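Local coordinates for protein amino acid amide racemase (PDB 6GIO) that is a PLP-containing enzyme of the class-III aminotransferase family, with the cofactor bound in a two-chain assembly, at residues T127-H140 with C194-L208. Numbering follows the deposited sequence.
With PLP (pyridoxal-5'-phosphate), chain G.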
ATOM      1  N   THR C 127      -9.048  16.659 -14.495  1.00 23.98           N
ATOM      2  CA  THR C 127      -8.905  17.230 -15.852  1.00 23.82           C
ATOM      3  C   THR C 127     -10.146  17.051 -16.705  1.00 24.73           C
ATOM      4  O   THR C 127     -10.362  17.810 -17.674  1.00 23.97           O
ATOM      5  CB  THR C 127      -7.733  16.602 -16.647  1.00 23.93           C
ATOM      6  OG1 THR C 127      -7.950  15.199 -16.864  1.00 21.35           O
ATOM      7  CG2 THR C 127      -6.386  16.840 -15.916  1.00 24.41           C
ATOM      8  N   LYS C 128     -10.912  16.016 -16.376  1.00 25.49           N
ATOM      9  CA  LYS C 128     -12.062  15.556 -17.173  1.00 29.89           C
ATOM     10  C   LYS C 128     -11.636  15.083 -18.556  1.00 27.56           C
ATOM     11  O   LYS C 128     -12.391  15.156 -19.512  1.00 28.31           O
ATOM     12  CB  LYS C 128     -13.166  16.628 -17.266  1.00 31.86           C
ATOM     13  CG  LYS C 128     -13.678  16.981 -15.889  1.00 37.79           C
ATOM     14  CD  LYS C 128     -14.519  18.238 -15.872  1.00 41.31           C
ATOM     15  CE  LYS C 128     -15.004  18.482 -14.452  1.00 46.40           C
ATOM     16  NZ  LYS C 128     -16.172  19.393 -14.431  1.00 49.70           N
ATOM     17  N   ARG C 129     -10.414  14.591 -18.630  1.00 25.97           N
ATOM     18  CA  ARG C 129      -9.896  13.955 -19.812  1.00 25.35           C
ATOM     19  C   ARG C 129      -9.564  12.491 -19.467  1.00 23.00           C
ATOM     20  O   ARG C 129      -9.145  12.203 -18.392  1.00 22.41           O
ATOM     21  CB  ARG C 129      -8.648  14.692 -20.240  1.00 25.50           C
ATOM     22  CG  ARG C 129      -8.825  16.187 -20.482  1.00 25.78           C
ATOM     23  CD  ARG C 129      -7.471  16.741 -20.809  1.00 25.72           C
ATOM     24  NE  ARG C 129      -7.452  18.148 -21.155  1.00 23.98           N
ATOM     25  CZ  ARG C 129      -6.456  18.746 -21.783  1.00 23.19           C
ATOM     26  NH1 ARG C 129      -5.387  18.051 -22.189  1.00 23.20           N
ATOM     27  NH2 ARG C 129      -6.550  20.038 -22.048  1.00 21.31           N
ATOM     28  N   SER C 130      -9.748  11.583 -20.402  1.00 24.82           N
ATOM     29  CA  SER C 130      -9.715  10.162 -20.119  1.00 26.11           C
ATOM     30  C   SER C 130      -8.474   9.457 -20.628  1.00 25.28           C
ATOM     31  O   SER C 130      -8.180   8.326 -20.212  1.00 24.12           O
ATOM     32  CB  SER C 130     -10.980   9.518 -20.748  1.00 27.66           C
ATOM     33  OG  SER C 130     -11.038   9.797 -22.161  1.00 29.61           O
ATOM     34  N   ARG C 131      -7.762  10.101 -21.551  1.00 25.51           N
ATOM     35  CA  ARG C 131      -6.621   9.485 -22.208  1.00 25.28           C
ATOM     36  C   ARG C 131      -5.291   9.753 -21.473  1.00 24.11           C
ATOM     37  O   ARG C 131      -5.099  10.824 -20.855  1.00 21.51           O
ATOM     38  CB  ARG C 131      -6.520   9.974 -23.641  1.00 25.48           C
ATOM     39  CG  ARG C 131      -7.702   9.578 -24.512  1.00 26.45           C
ATOM     40  CD  ARG C 131      -7.458  10.090 -25.917  1.00 27.89           C
ATOM     41  NE  ARG C 131      -8.672  10.185 -26.740  1.00 27.76           N
ATOM     42  CZ  ARG C 131      -9.110   9.231 -27.551  1.00 27.02           C
ATOM     43  NH1 ARG C 131      -8.479   8.057 -27.661  1.00 25.00           N
ATOM     44  NH2 ARG C 131     -10.214   9.459 -28.253  1.00 27.36           N
ATOM     45  N   ILE C 132      -4.395   8.760 -21.556  1.00 21.28           N
ATOM     46  CA  ILE C 132      -3.106   8.796 -20.872  1.00 23.33           C
ATOM     47  C   ILE C 132      -1.961   8.435 -21.828  1.00 21.49           C
ATOM     48  O   ILE C 132      -2.084   7.487 -22.575  1.00 20.38           O
ATOM     49  CB  ILE C 132      -3.087   7.824 -19.646  1.00 25.30           C
ATOM     50  CG1 ILE C 132      -4.060   8.303 -18.557  1.00 25.45           C
ATOM     51  CG2 ILE C 132      -1.678   7.705 -19.066  1.00 25.15           C
ATOM     52  CD1 ILE C 132      -3.766   9.654 -17.949  1.00 25.09           C
ATOM     53  N   ILE C 133      -0.845   9.163 -21.770  1.00 22.71           N
ATOM     54  CA  ILE C 133       0.346   8.811 -22.564  1.00 22.03           C
ATOM     55  C   ILE C 133       1.332   8.114 -21.630  1.00 21.93           C
ATOM     56  O   ILE C 133       1.644   8.608 -20.579  1.00 21.29           O
ATOM     57  CB  ILE C 133       0.968  10.018 -23.283  1.00 23.79           C
ATOM     58  CG1 ILE C 133      -0.070  10.645 -24.236  1.00 22.88           C
ATOM     59  CG2 ILE C 133       2.212   9.612 -24.092  1.00 24.47           C
ATOM     60  CD1 ILE C 133       0.192  12.098 -24.552  1.00 24.37           C
ATOM     61  N   SER C 134       1.787   6.957 -22.045  1.00 23.21           N
ATOM     62  CA  SER C 134       2.793   6.213 -21.320  1.00 26.70           C
ATOM     63  C   SER C 134       3.872   5.608 -22.283  1.00 25.69           C
ATOM     64  O   SER C 134       3.775   5.748 -23.503  1.00 25.92           O
ATOM     65  CB  SER C 134       2.067   5.125 -20.570  1.00 29.42           C
ATOM     66  OG  SER C 134       2.956   4.376 -19.808  1.00 37.50           O
ATOM     67  N   PHE C 135       4.894   4.949 -21.738  1.00 22.65           N
ATOM     68  CA  PHE C 135       5.952   4.363 -22.559  1.00 23.26           C
ATOM     69  C   PHE C 135       5.966   2.857 -22.541  1.00 22.58           C
ATOM     70  O   PHE C 135       5.735   2.265 -21.513  1.00 20.82           O
ATOM     71  CB  PHE C 135       7.339   4.901 -22.161  1.00 24.36           C
ATOM     72  CG  PHE C 135       7.565   6.270 -22.699  1.00 26.23           C
ATOM     73  CD1 PHE C 135       7.976   6.438 -24.014  1.00 25.85           C
ATOM     74  CD2 PHE C 135       7.202   7.372 -21.971  1.00 26.99           C
ATOM     75  CE1 PHE C 135       8.089   7.709 -24.559  1.00 29.10           C
ATOM     76  CE2 PHE C 135       7.299   8.653 -22.520  1.00 30.57           C
ATOM     77  CZ  PHE C 135       7.771   8.816 -23.807  1.00 30.15           C
ATOM     78  N   ILE C 136       6.240   2.264 -23.695  1.00 22.51           N
ATOM     79  CA  ILE C 136       6.490   0.835 -23.775  1.00 23.88           C
ATOM     80  C   ILE C 136       7.657   0.547 -22.833  1.00 24.77           C
ATOM     81  O   ILE C 136       8.742   1.188 -22.892  1.00 26.31           O
ATOM     82  CB  ILE C 136       6.800   0.363 -25.216  1.00 25.62           C
ATOM     83  CG1 ILE C 136       5.586   0.537 -26.115  1.00 24.69           C
ATOM     84  CG2 ILE C 136       7.202  -1.118 -25.243  1.00 24.20           C
ATOM     85  CD1 ILE C 136       5.896   0.499 -27.583  1.00 25.51           C
ATOM     86  N   GLY C 137       7.425  -0.407 -21.942  1.00 26.00           N
ATOM     87  CA  GLY C 137       8.437  -0.854 -21.014  1.00 25.06           C
ATOM     88  C   GLY C 137       8.422  -0.147 -19.674  1.00 25.66           C
ATOM     89  O   GLY C 137       9.172  -0.537 -18.747  1.00 26.11           O
ATOM     90  N   SER C 138       7.575   0.875 -19.555  1.00 24.85           N
ATOM     91  CA  SER C 138       7.431   1.626 -18.331  1.00 24.93           C
ATOM     92  C   SER C 138       6.786   0.724 -17.267  1.00 25.30           C
ATOM     93  O   SER C 138       6.013  -0.175 -17.572  1.00 25.40           O
ATOM     94  CB  SER C 138       6.576   2.874 -18.550  1.00 26.67           C
ATOM     95  OG  SER C 138       5.222   2.520 -18.607  1.00 28.88           O
ATOM     96  N   TYR C 139       7.144   0.979 -16.021  1.00 27.00           N
ATOM     97  CA  TYR C 139       6.670   0.203 -14.909  1.00 30.40           C
ATOM     98  C   TYR C 139       6.250   1.234 -13.899  1.00 29.60           C
ATOM     99  O   TYR C 139       7.098   1.857 -13.285  1.00 30.58           O
ATOM    100  CB  TYR C 139       7.782  -0.706 -14.385  1.00 31.49           C
ATOM    101  CG  TYR C 139       7.315  -1.649 -13.321  1.00 33.68           C
ATOM    102  CD1 TYR C 139       7.090  -1.194 -12.015  1.00 35.17           C
ATOM    103  CD2 TYR C 139       7.130  -2.998 -13.588  1.00 36.93           C
ATOM    104  CE1 TYR C 139       6.668  -2.050 -11.019  1.00 35.78           C
ATOM    105  CE2 TYR C 139       6.708  -3.872 -12.584  1.00 36.84           C
ATOM    106  CZ  TYR C 139       6.470  -3.377 -11.296  1.00 37.86           C
ATOM    107  OH  TYR C 139       6.027  -4.203 -10.268  1.00 38.66           O
ATOM    108  N   HIS C 140       4.940   1.455 -13.793  1.00 28.53           N
ATOM    109  CA  HIS C 140       4.373   2.398 -12.820  1.00 26.71           C
ATOM    110  C   HIS C 140       3.699   1.703 -11.609  1.00 27.69           C
ATOM    111  O   HIS C 140       3.213   2.377 -10.698  1.00 26.59           O
ATOM    112  CB  HIS C 140       3.415   3.343 -13.525  1.00 25.48           C
ATOM    113  CG  HIS C 140       4.088   4.207 -14.545  1.00 27.05           C
ATOM    114  ND1 HIS C 140       5.089   5.095 -14.213  1.00 27.66           N
ATOM    115  CD2 HIS C 140       3.923   4.305 -15.885  1.00 27.67           C
ATOM    116  CE1 HIS C 140       5.526   5.687 -15.316  1.00 28.26           C
ATOM    117  NE2 HIS C 140       4.820   5.244 -16.339  1.00 26.51           N
ATOM    118  N   CYS C 194      -5.617  10.242 -31.399  1.00 28.79           N
ATOM    119  CA  CYS C 194      -5.470  10.609 -29.981  1.00 25.73           C
ATOM    120  C   CYS C 194      -5.470  12.119 -29.788  1.00 26.62           C
ATOM    121  O   CYS C 194      -4.408  12.694 -29.491  1.00 26.34           O
ATOM    122  CB  CYS C 194      -4.152  10.044 -29.460  1.00 26.39           C
ATOM    123  SG  CYS C 194      -3.985  10.170 -27.676  1.00 30.37           S
ATOM    124  N   PRO C 195      -6.658  12.764 -29.890  1.00 24.00           N
ATOM    125  CA  PRO C 195      -6.653  14.223 -29.805  1.00 26.09           C
ATOM    126  C   PRO C 195      -6.075  14.684 -28.486  1.00 26.72           C
ATOM    127  O   PRO C 195      -6.495  14.218 -27.414  1.00 26.16           O
ATOM    128  CB  PRO C 195      -8.160  14.624 -29.965  1.00 25.07           C
ATOM    129  CG  PRO C 195      -8.810  13.437 -30.650  1.00 24.39           C
ATOM    130  CD  PRO C 195      -8.026  12.235 -30.132  1.00 24.46           C
ATOM    131  N   PRO C 196      -5.127  15.622 -28.547  1.00 27.06           N
ATOM    132  CA  PRO C 196      -4.389  15.906 -27.316  1.00 27.20           C
ATOM    133  C   PRO C 196      -5.202  16.582 -26.211  1.00 27.40           C
ATOM    134  O   PRO C 196      -4.859  16.412 -25.056  1.00 23.25           O
ATOM    135  CB  PRO C 196      -3.231  16.794 -27.804  1.00 28.34           C
ATOM    136  CG  PRO C 196      -3.798  17.488 -29.024  1.00 28.53           C
ATOM    137  CD  PRO C 196      -4.743  16.515 -29.653  1.00 26.55           C
ATOM    138  N   GLU C 197      -6.293  17.279 -26.561  1.00 27.01           N
ATOM    139  CA  GLU C 197      -7.201  17.857 -25.557  1.00 26.71           C
ATOM    140  C   GLU C 197      -8.038  16.793 -24.839  1.00 24.68           C
ATOM    141  O   GLU C 197      -8.776  17.107 -23.896  1.00 22.50           O
ATOM    142  CB  GLU C 197      -8.081  18.967 -26.168  1.00 29.07           C
ATOM    143  CG  GLU C 197      -9.205  18.468 -27.069  1.00 32.46           C
ATOM    144  CD  GLU C 197      -8.789  18.031 -28.505  1.00 36.73           C
ATOM    145  OE1 GLU C 197      -7.593  18.120 -28.922  1.00 34.47           O
ATOM    146  OE2 GLU C 197      -9.713  17.579 -29.229  1.00 38.22           O
ATOM    147  N   GLN C 198      -7.900  15.527 -25.238  1.00 23.46           N
ATOM    148  CA  GLN C 198      -8.558  14.430 -24.513  1.00 23.29           C
ATOM    149  C   GLN C 198      -7.567  13.673 -23.608  1.00 22.88           C
ATOM    150  O   GLN C 198      -7.916  12.666 -22.968  1.00 21.81           O
ATOM    151  CB  GLN C 198      -9.237  13.470 -25.483  1.00 24.30           C
ATOM    152  CG  GLN C 198     -10.417  14.085 -26.226  1.00 25.16           C
ATOM    153  CD  GLN C 198     -11.029  13.157 -27.260  1.00 26.15           C
ATOM    154  OE1 GLN C 198     -10.621  12.006 -27.432  1.00 25.75           O
ATOM    155  NE2 GLN C 198     -12.007  13.670 -27.970  1.00 25.45           N
ATOM    156  N   VAL C 199      -6.339  14.161 -23.569  1.00 23.06           N
ATOM    157  CA  VAL C 199      -5.284  13.517 -22.818  1.00 24.12           C
ATOM    158  C   VAL C 199      -5.077  14.257 -21.509  1.00 22.61           C
ATOM    159  O   VAL C 199      -4.702  15.462 -21.505  1.00 20.32           O
ATOM    160  CB  VAL C 199      -3.954  13.487 -23.602  1.00 23.95           C
ATOM    161  CG1 VAL C 199      -2.885  12.800 -22.745  1.00 22.15           C
ATOM    162  CG2 VAL C 199      -4.129  12.788 -24.933  1.00 23.77           C
ATOM    163  N   ALA C 200      -5.349  13.537 -20.413  1.00 20.66           N
ATOM    164  CA  ALA C 200      -5.189  14.072 -19.050  1.00 21.03           C
ATOM    165  C   ALA C 200      -3.715  14.384 -18.734  1.00 22.86           C
ATOM    166  O   ALA C 200      -3.373  15.464 -18.226  1.00 20.83           O
ATOM    167  CB  ALA C 200      -5.695  13.057 -18.022  1.00 21.92           C
ATOM    168  N   ALA C 201      -2.867  13.396 -19.013  1.00 21.81           N
ATOM    169  CA  ALA C 201      -1.508  13.386 -18.537  1.00 23.77           C
ATOM    170  C   ALA C 201      -0.595  12.511 -19.361  1.00 22.60           C
ATOM    171  O   ALA C 201      -1.052  11.563 -20.008  1.00 23.97           O
ATOM    172  CB  ALA C 201      -1.515  12.860 -17.124  1.00 23.98           C
ATOM    173  N   VAL C 202       0.707  12.800 -19.289  1.00 23.83           N
ATOM    174  CA  VAL C 202       1.755  11.929 -19.834  1.00 21.66           C
ATOM    175  C   VAL C 202       2.557  11.513 -18.651  1.00 22.29           C
ATOM    176  O   VAL C 202       2.907  12.370 -17.821  1.00 21.36           O
ATOM    177  CB  VAL C 202       2.675  12.636 -20.885  1.00 22.81           C
ATOM    178  CG1 VAL C 202       3.148  13.994 -20.415  1.00 22.85           C
ATOM    179  CG2 VAL C 202       3.869  11.767 -21.281  1.00 23.32           C
ATOM    180  N   PHE C 203       2.850  10.203 -18.579  1.00 21.35           N
ATOM    181  CA  PHE C 203       3.682   9.652 -17.521  1.00 21.28           C
ATOM    182  C   PHE C 203       5.074   9.346 -17.991  1.00 20.72           C
ATOM    183  O   PHE C 203       5.265   8.544 -18.939  1.00 21.21           O
ATOM    184  CB  PHE C 203       3.085   8.378 -16.974  1.00 21.80           C
ATOM    185  CG  PHE C 203       1.983   8.594 -15.971  1.00 22.75           C
ATOM    186  CD1 PHE C 203       0.734   9.018 -16.384  1.00 23.26           C
ATOM    187  CD2 PHE C 203       2.190   8.303 -14.609  1.00 21.59           C
ATOM    188  CE1 PHE C 203      -0.306   9.185 -15.460  1.00 25.11           C
ATOM    189  CE2 PHE C 203       1.175   8.457 -13.695  1.00 22.45           C
ATOM    190  CZ  PHE C 203      -0.086   8.896 -14.111  1.00 24.86           C
ATOM    191  N   ILE C 204       6.044   9.902 -17.272  1.00 21.37           N
ATOM    192  CA  ILE C 204       7.467   9.883 -17.689  1.00 24.07           C
ATOM    193  C   ILE C 204       8.343   9.299 -16.596  1.00 24.80           C
ATOM    194  O   ILE C 204       8.394   9.873 -15.477  1.00 24.76           O
ATOM    195  CB  ILE C 204       7.993  11.312 -17.945  1.00 23.95           C
ATOM    196  CG1 ILE C 204       7.299  11.969 -19.130  1.00 24.23           C
ATOM    197  CG2 ILE C 204       9.497  11.305 -18.171  1.00 25.87           C
ATOM    198  CD1 ILE C 204       7.586  13.468 -19.230  1.00 27.02           C
ATOM    199  N   GLU C 205       8.989   8.164 -16.877  1.00 23.84           N
ATOM    200  CA  GLU C 205      10.166   7.771 -16.125  1.00 24.40           C
ATOM    201  C   GLU C 205      11.398   8.513 -16.713  1.00 24.17           C
ATOM    202  O   GLU C 205      11.686   8.377 -17.908  1.00 23.77           O
ATOM    203  CB  GLU C 205      10.432   6.258 -16.248  1.00 25.88           C
ATOM    204  CG  GLU C 205       9.376   5.321 -15.688  1.00 27.93           C
ATOM    205  CD  GLU C 205       9.890   3.887 -15.602  1.00 28.21           C
ATOM    206  OE1 GLU C 205       9.352   2.986 -16.229  1.00 28.43           O
ATOM    207  OE2 GLU C 205      10.857   3.643 -14.896  1.00 29.80           O
ATOM    208  N   PRO C 206      12.145   9.255 -15.882  1.00 26.16           N
ATOM    209  CA  PRO C 206      13.336   9.977 -16.366  1.00 25.87           C
ATOM    210  C   PRO C 206      14.534   9.085 -16.667  1.00 24.02           C
ATOM    211  O   PRO C 206      15.428   9.499 -17.373  1.00 24.11           O
ATOM    212  CB  PRO C 206      13.637  10.970 -15.261  1.00 26.75           C
ATOM    213  CG  PRO C 206      13.065  10.364 -14.019  1.00 29.47           C
ATOM    214  CD  PRO C 206      11.912   9.480 -14.440  1.00 27.37           C
ATOM    215  N   ILE C 207      14.534   7.879 -16.143  1.00 23.70           N
ATOM    216  CA  ILE C 207      15.359   6.772 -16.628  1.00 23.61           C
ATOM    217  C   ILE C 207      14.408   5.620 -16.635  1.00 21.72           C
ATOM    218  O   ILE C 207      13.681   5.414 -15.668  1.00 23.00           O
ATOM    219  CB  ILE C 207      16.532   6.440 -15.670  1.00 25.04           C
ATOM    220  CG1 ILE C 207      17.440   7.656 -15.566  1.00 25.80           C
ATOM    221  CG2 ILE C 207      17.286   5.212 -16.164  1.00 25.52           C
ATOM    222  CD1 ILE C 207      18.502   7.592 -14.497  1.00 25.39           C
ATOM    223  N   LEU C 208      14.357   4.881 -17.725  1.00 23.14           N
ATOM    224  CA  LEU C 208      13.406   3.802 -17.829  1.00 23.91           C
ATOM    225  C   LEU C 208      14.000   2.662 -17.026  1.00 25.30           C
ATOM    226  O   LEU C 208      15.031   2.145 -17.411  1.00 27.11           O
ATOM    227  CB  LEU C 208      13.239   3.407 -19.287  1.00 25.65           C
ATOM    228  CG  LEU C 208      12.175   2.356 -19.615  1.00 25.33           C
ATOM    229  CD1 LEU C 208      10.821   3.029 -19.678  1.00 26.09           C
ATOM    230  CD2 LEU C 208      12.500   1.656 -20.913  1.00 25.76           C
TER
HETATM  231  N1  PLP G 501       7.175   3.384 -10.519  1.00 32.40           N
HETATM  232  C2  PLP G 501       8.481   3.099 -10.745  1.00 35.26           C
HETATM  233  C2A PLP G 501       9.319   3.874 -11.714  1.00 35.39           C
HETATM  234  C3  PLP G 501       9.142   1.971 -10.041  1.00 34.50           C
HETATM  235  O3  PLP G 501      10.430   1.696 -10.281  1.00 35.47           O
HETATM  236  C4  PLP G 501       8.388   1.176  -9.051  1.00 35.56           C
HETATM  237  C4A PLP G 501       9.049   0.050  -8.325  1.00 34.77           C
HETATM  238  C5  PLP G 501       6.951   1.589  -8.871  1.00 34.45           C
HETATM  239  C6  PLP G 501       6.441   2.669  -9.625  1.00 34.88           C
HETATM  240  C5A PLP G 501       6.056   0.804  -7.926  1.00 34.56           C
HETATM  241  O4P PLP G 501       6.548   0.686  -6.585  1.00 34.82           O
HETATM  242  P   PLP G 501       6.039  -0.476  -5.616  1.00 32.20           P
HETATM  243  O1P PLP G 501       6.378   0.080  -4.268  1.00 34.92           O
HETATM  244  O2P PLP G 501       6.834  -1.721  -5.964  1.00 30.35           O
HETATM  245  O3P PLP G 501       4.538  -0.575  -5.847  1.00 33.25           O
HETATM  246  O   HOH W   1       5.695   5.827 -18.986  1.00 22.38           O
HETATM  247  O   HOH W   2      10.599   0.579 -16.714  1.00 26.33           O
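Gln198 OE1 takes two hydrogen bonds from the Arg131 guanidinium, from NE and from NH2, the latter at 2.7 Å. The guanidinium and amide planes are nearly coplanar, 7° apart, and Pro195 CD lies over one guanidinium face. This grip sits at the start of two neighbouring parallel strands, 131-135 and 199-204, in the mixed seven-stranded sheet of the PLP-dependent aminotransferase fold. Parallel pairing follows through hydrogen bonds from Arg131 N to Gln198 O, Ala200 N to Arg131 O, Ile133 N to Ala201 O and Phe203 N to Ile133 O. The last of these is nearly straight. Ala201 N is buried without a partner.

Just before strand 131-135, Arg129 reaches toward the turn that precedes strand 199-204. Its chain is extended from CG to NE and brings NH1 within 2.8 Å of Val199 O, a hydrogen bond whose acceptor lies near the guanidinium plane. Glu197 O sits over one face of the same group.

One sheet face carries Ile133, whose CD1 lies 3.6 Å from Val199 CG1 and whose CG2 meets Val202 CG2. On the other face Ile132 CG2 touches Phe203 CD1. Helix 220-229 packs on Ile133 and Val202, and helix 112-127 on Ala201 and Phe203.

At the C-terminal ends the segments enter the PLP pocket. The Phe203 ring turns an edge to the face of His140, planes at 59°. His140 ND1 is hydrogen-bonded to Asp238, and NE2 to a water 2.8 Å away that also bridges Phe135 N and Phe203 O. Glu205 OE2 is hydrogen-bonded to Ser209 OG and lies 3.5 Å from PLP C2A. Glu205 OE1 accepts a hydrogen bond from Tyr139 N at 3.0 Å, the donor standing 38° out of the carboxylate plane.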